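Local coordinates for protein purine nucleoside phosphorylase YlmD (PDB 6T1B) that catalyses the phosphorolysis of adenosine, inosine and S-methyl-5'-thioadenosine and also deaminates adenosine, using a catalytic zinc ion, at residues Gln226-Gly231 and Ser235-Ser240. Residues are numbered along the deposited sequence; the frame is centred on the assembly and turned at random.
Sequences QLLAAG and SHIYVS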
ATOM      1  N   GLN A 226      -0.895  11.533 -10.466  1.00 17.57           N
ATOM      2  CA  GLN A 226       0.563  11.558 -10.493  1.00 18.67           C
ATOM      3  C   GLN A 226       1.114  10.454 -11.388  1.00 15.57           C
ATOM      4  O   GLN A 226       2.067  10.678 -12.134  1.00 18.54           O
ATOM      5  CB  GLN A 226       1.145  11.422  -9.092  1.00 16.77           C
ATOM      6  CG  GLN A 226       1.035  12.693  -8.266  1.00 16.87           C
ATOM      7  CD  GLN A 226       1.694  12.552  -6.901  1.00 20.08           C
ATOM      8  OE1 GLN A 226       2.422  11.604  -6.647  1.00 22.71           O
ATOM      9  NE2 GLN A 226       1.458  13.526  -6.030  1.00 22.41           N
ATOM     10  N   LEU A 227       0.549   9.242 -11.286  1.00 15.17           N
ATOM     11  CA  LEU A 227       1.034   8.133 -12.103  1.00 14.11           C
ATOM     12  C   LEU A 227       0.831   8.410 -13.579  1.00 16.53           C
ATOM     13  O   LEU A 227       1.704   8.104 -14.398  1.00 17.11           O
ATOM     14  CB  LEU A 227       0.324   6.841 -11.721  1.00 13.65           C
ATOM     15  CG  LEU A 227       0.720   6.324 -10.349  1.00 14.00           C
ATOM     16  CD1 LEU A 227      -0.318   5.341  -9.831  1.00 15.41           C
ATOM     17  CD2 LEU A 227       2.078   5.648 -10.364  1.00 17.07           C
ATOM     18  N   LEU A 228      -0.329   8.962 -13.936  1.00 15.35           N
ATOM     19  CA  LEU A 228      -0.571   9.350 -15.318  1.00 18.85           C
ATOM     20  C   LEU A 228       0.480  10.343 -15.780  1.00 17.49           C
ATOM     21  O   LEU A 228       1.046  10.206 -16.865  1.00 20.88           O
ATOM     22  CB  LEU A 228      -1.971   9.949 -15.441  1.00 19.25           C
ATOM     23  CG  LEU A 228      -3.112   8.956 -15.293  1.00 20.71           C
ATOM     24  CD1 LEU A 228      -4.433   9.672 -14.994  1.00 19.43           C
ATOM     25  CD2 LEU A 228      -3.223   8.102 -16.551  1.00 21.12           C
ATOM     26  N   ALA A 229       0.774  11.341 -14.945  1.00 19.18           N
ATOM     27  CA  ALA A 229       1.766  12.349 -15.319  1.00 22.72           C
ATOM     28  C   ALA A 229       3.155  11.749 -15.469  1.00 21.23           C
ATOM     29  O   ALA A 229       3.958  12.235 -16.275  1.00 24.47           O
ATOM     30  CB  ALA A 229       1.792  13.463 -14.269  1.00 24.83           C
ATOM     31  N   ALA A 230       3.459  10.687 -14.716  1.00 20.29           N
ATOM     32  CA  ALA A 230       4.748  10.011 -14.829  1.00 21.22           C
ATOM     33  C   ALA A 230       4.828   9.065 -16.023  1.00 19.75           C
ATOM     34  O   ALA A 230       5.896   8.500 -16.279  1.00 23.15           O
ATOM     35  CB  ALA A 230       5.043   9.236 -13.539  1.00 21.98           C
ATOM     36  N   GLY A 231       3.736   8.880 -16.763  1.00 19.80           N
ATOM     37  CA  GLY A 231       3.748   8.084 -17.968  1.00 18.86           C
ATOM     38  C   GLY A 231       3.036   6.754 -17.896  1.00 20.60           C
ATOM     39  O   GLY A 231       2.976   6.043 -18.901  1.00 20.05           O
ATOM     40  N   SER A 235      -5.137   3.025 -18.962  1.00 17.63           N
ATOM     41  CA  SER A 235      -5.739   1.690 -18.975  1.00 19.82           C
ATOM     42  C   SER A 235      -4.925   0.672 -18.187  1.00 17.46           C
ATOM     43  O   SER A 235      -5.365  -0.474 -18.043  1.00 20.41           O
ATOM     44  CB  SER A 235      -5.976   1.232 -20.417  1.00 24.79           C
ATOM     45  OG  SER A 235      -4.757   1.097 -21.109  1.00 25.27           O
ATOM     46  N   HIS A 236      -3.753   1.053 -17.697  1.00 15.81           N
ATOM     47  CA  HIS A 236      -2.919   0.207 -16.865  1.00 15.52           C
ATOM     48  C   HIS A 236      -3.108   0.456 -15.378  1.00 14.28           C
ATOM     49  O   HIS A 236      -2.422  -0.186 -14.575  1.00 15.26           O
ATOM     50  CB  HIS A 236      -1.444   0.427 -17.193  1.00 16.45           C
ATOM     51  CG  HIS A 236      -1.011  -0.105 -18.527  1.00 16.99           C
ATOM     52  ND1 HIS A 236       0.299  -0.437 -18.770  1.00 17.14           N
ATOM     53  CD2 HIS A 236      -1.691  -0.370 -19.669  1.00 19.34           C
ATOM     54  CE1 HIS A 236       0.417  -0.878 -20.012  1.00 18.44           C
ATOM     55  NE2 HIS A 236      -0.777  -0.859 -20.575  1.00 18.43           N
ATOM     56  N   ILE A 237      -3.963   1.411 -15.000  1.00 14.49           N
ATOM     57  CA  ILE A 237      -4.142   1.820 -13.607  1.00 14.96           C
ATOM     58  C   ILE A 237      -5.531   1.397 -13.158  1.00 17.24           C
ATOM     59  O   ILE A 237      -6.542   1.880 -13.703  1.00 18.84           O
ATOM     60  CB  ILE A 237      -3.982   3.335 -13.420  1.00 14.81           C
ATOM     61  CG1 ILE A 237      -2.600   3.790 -13.882  1.00 15.03           C
ATOM     62  CG2 ILE A 237      -4.197   3.705 -11.947  1.00 15.47           C
ATOM     63  CD1 ILE A 237      -2.493   5.307 -14.041  1.00 17.38           C
ATOM     64  N   TYR A 238      -5.574   0.513 -12.165  1.00 14.93           N
ATOM     65  CA  TYR A 238      -6.806  -0.027 -11.613  1.00 15.64           C
ATOM     66  C   TYR A 238      -6.978   0.547 -10.221  1.00 15.53           C
ATOM     67  O   TYR A 238      -6.019   0.571  -9.451  1.00 16.43           O
ATOM     68  CB  TYR A 238      -6.682  -1.545 -11.498  1.00 16.50           C
ATOM     69  CG  TYR A 238      -6.489  -2.258 -12.824  1.00 18.04           C
ATOM     70  CD1 TYR A 238      -5.257  -2.260 -13.458  1.00 19.52           C
ATOM     71  CD2 TYR A 238      -7.541  -2.931 -13.435  1.00 21.75           C
ATOM     72  CE1 TYR A 238      -5.071  -2.911 -14.682  1.00 22.76           C
ATOM     73  CE2 TYR A 238      -7.362  -3.592 -14.647  1.00 23.64           C
ATOM     74  CZ  TYR A 238      -6.123  -3.573 -15.256  1.00 20.76           C
ATOM     75  OH  TYR A 238      -5.950  -4.233 -16.463  1.00 31.65           O
ATOM     76  N   VAL A 239      -8.177   1.018  -9.897  1.00 15.97           N
ATOM     77  CA  VAL A 239      -8.405   1.709  -8.624  1.00 14.80           C
ATOM     78  C   VAL A 239      -9.529   1.002  -7.877  1.00 16.20           C
ATOM     79  O   VAL A 239     -10.653   0.906  -8.377  1.00 19.39           O
ATOM     80  CB  VAL A 239      -8.758   3.188  -8.845  1.00 18.81           C
ATOM     81  CG1 VAL A 239      -8.932   3.906  -7.531  1.00 19.00           C
ATOM     82  CG2 VAL A 239      -7.691   3.880  -9.679  1.00 18.27           C
ATOM     83  N   SER A 240      -9.238   0.525  -6.671  1.00 14.81           N
ATOM     84  CA  SER A 240     -10.282  -0.004  -5.804  1.00 14.51           C
ATOM     85  C   SER A 240     -11.212   1.113  -5.345  1.00 14.89           C
ATOM     86  O   SER A 240     -10.758   2.210  -5.004  1.00 17.68           O
ATOM     87  CB  SER A 240      -9.644  -0.632  -4.562  1.00 16.39           C
ATOM     88  OG  SER A 240     -10.617  -1.159  -3.678  1.00 16.60           O
TER
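Ile237 reaches from the start of strand 237-239 up to the last turn of helix 219-229 and sets its CD1 methyl against two consecutive leucines. Toward Leu227 and Leu228 that one methyl does the touching: it lies 4.0 Å from CB of Leu227 and 3.8 Å from CD2 of Leu228, with CG of Leu228 almost as near. The isoleucine chain is extended beyond CG1 (chi2 166°), which carries CD1 out to the helix, while its other branch, CG2, makes no approach this close. The two leucines meet it differently. Leu227 points from the helix toward the strand and offers the root of its side chain, whereas Leu228 leaves the helix to one flank and brings its branched end back, lying aslant across the isoleucine tip. Just beyond, Gly231 ends the helix in a Schellman motif, its N bonded to Leu228 O at 3.0 Å, and a short loop leads into 237-239, an edge strand of its mixed sheet, parallel to 173-176. The helix packs on that sheet, away from the zinc and inosine sites, Leu227 also touching Val174; farther along, Lys220 NZ bonds Ser240 O. Between 226-231 and 235-240 the contact is purely apolar, methyl and methylene groups held by shape and the hydrophobic effect, without the directionality of a polar bond.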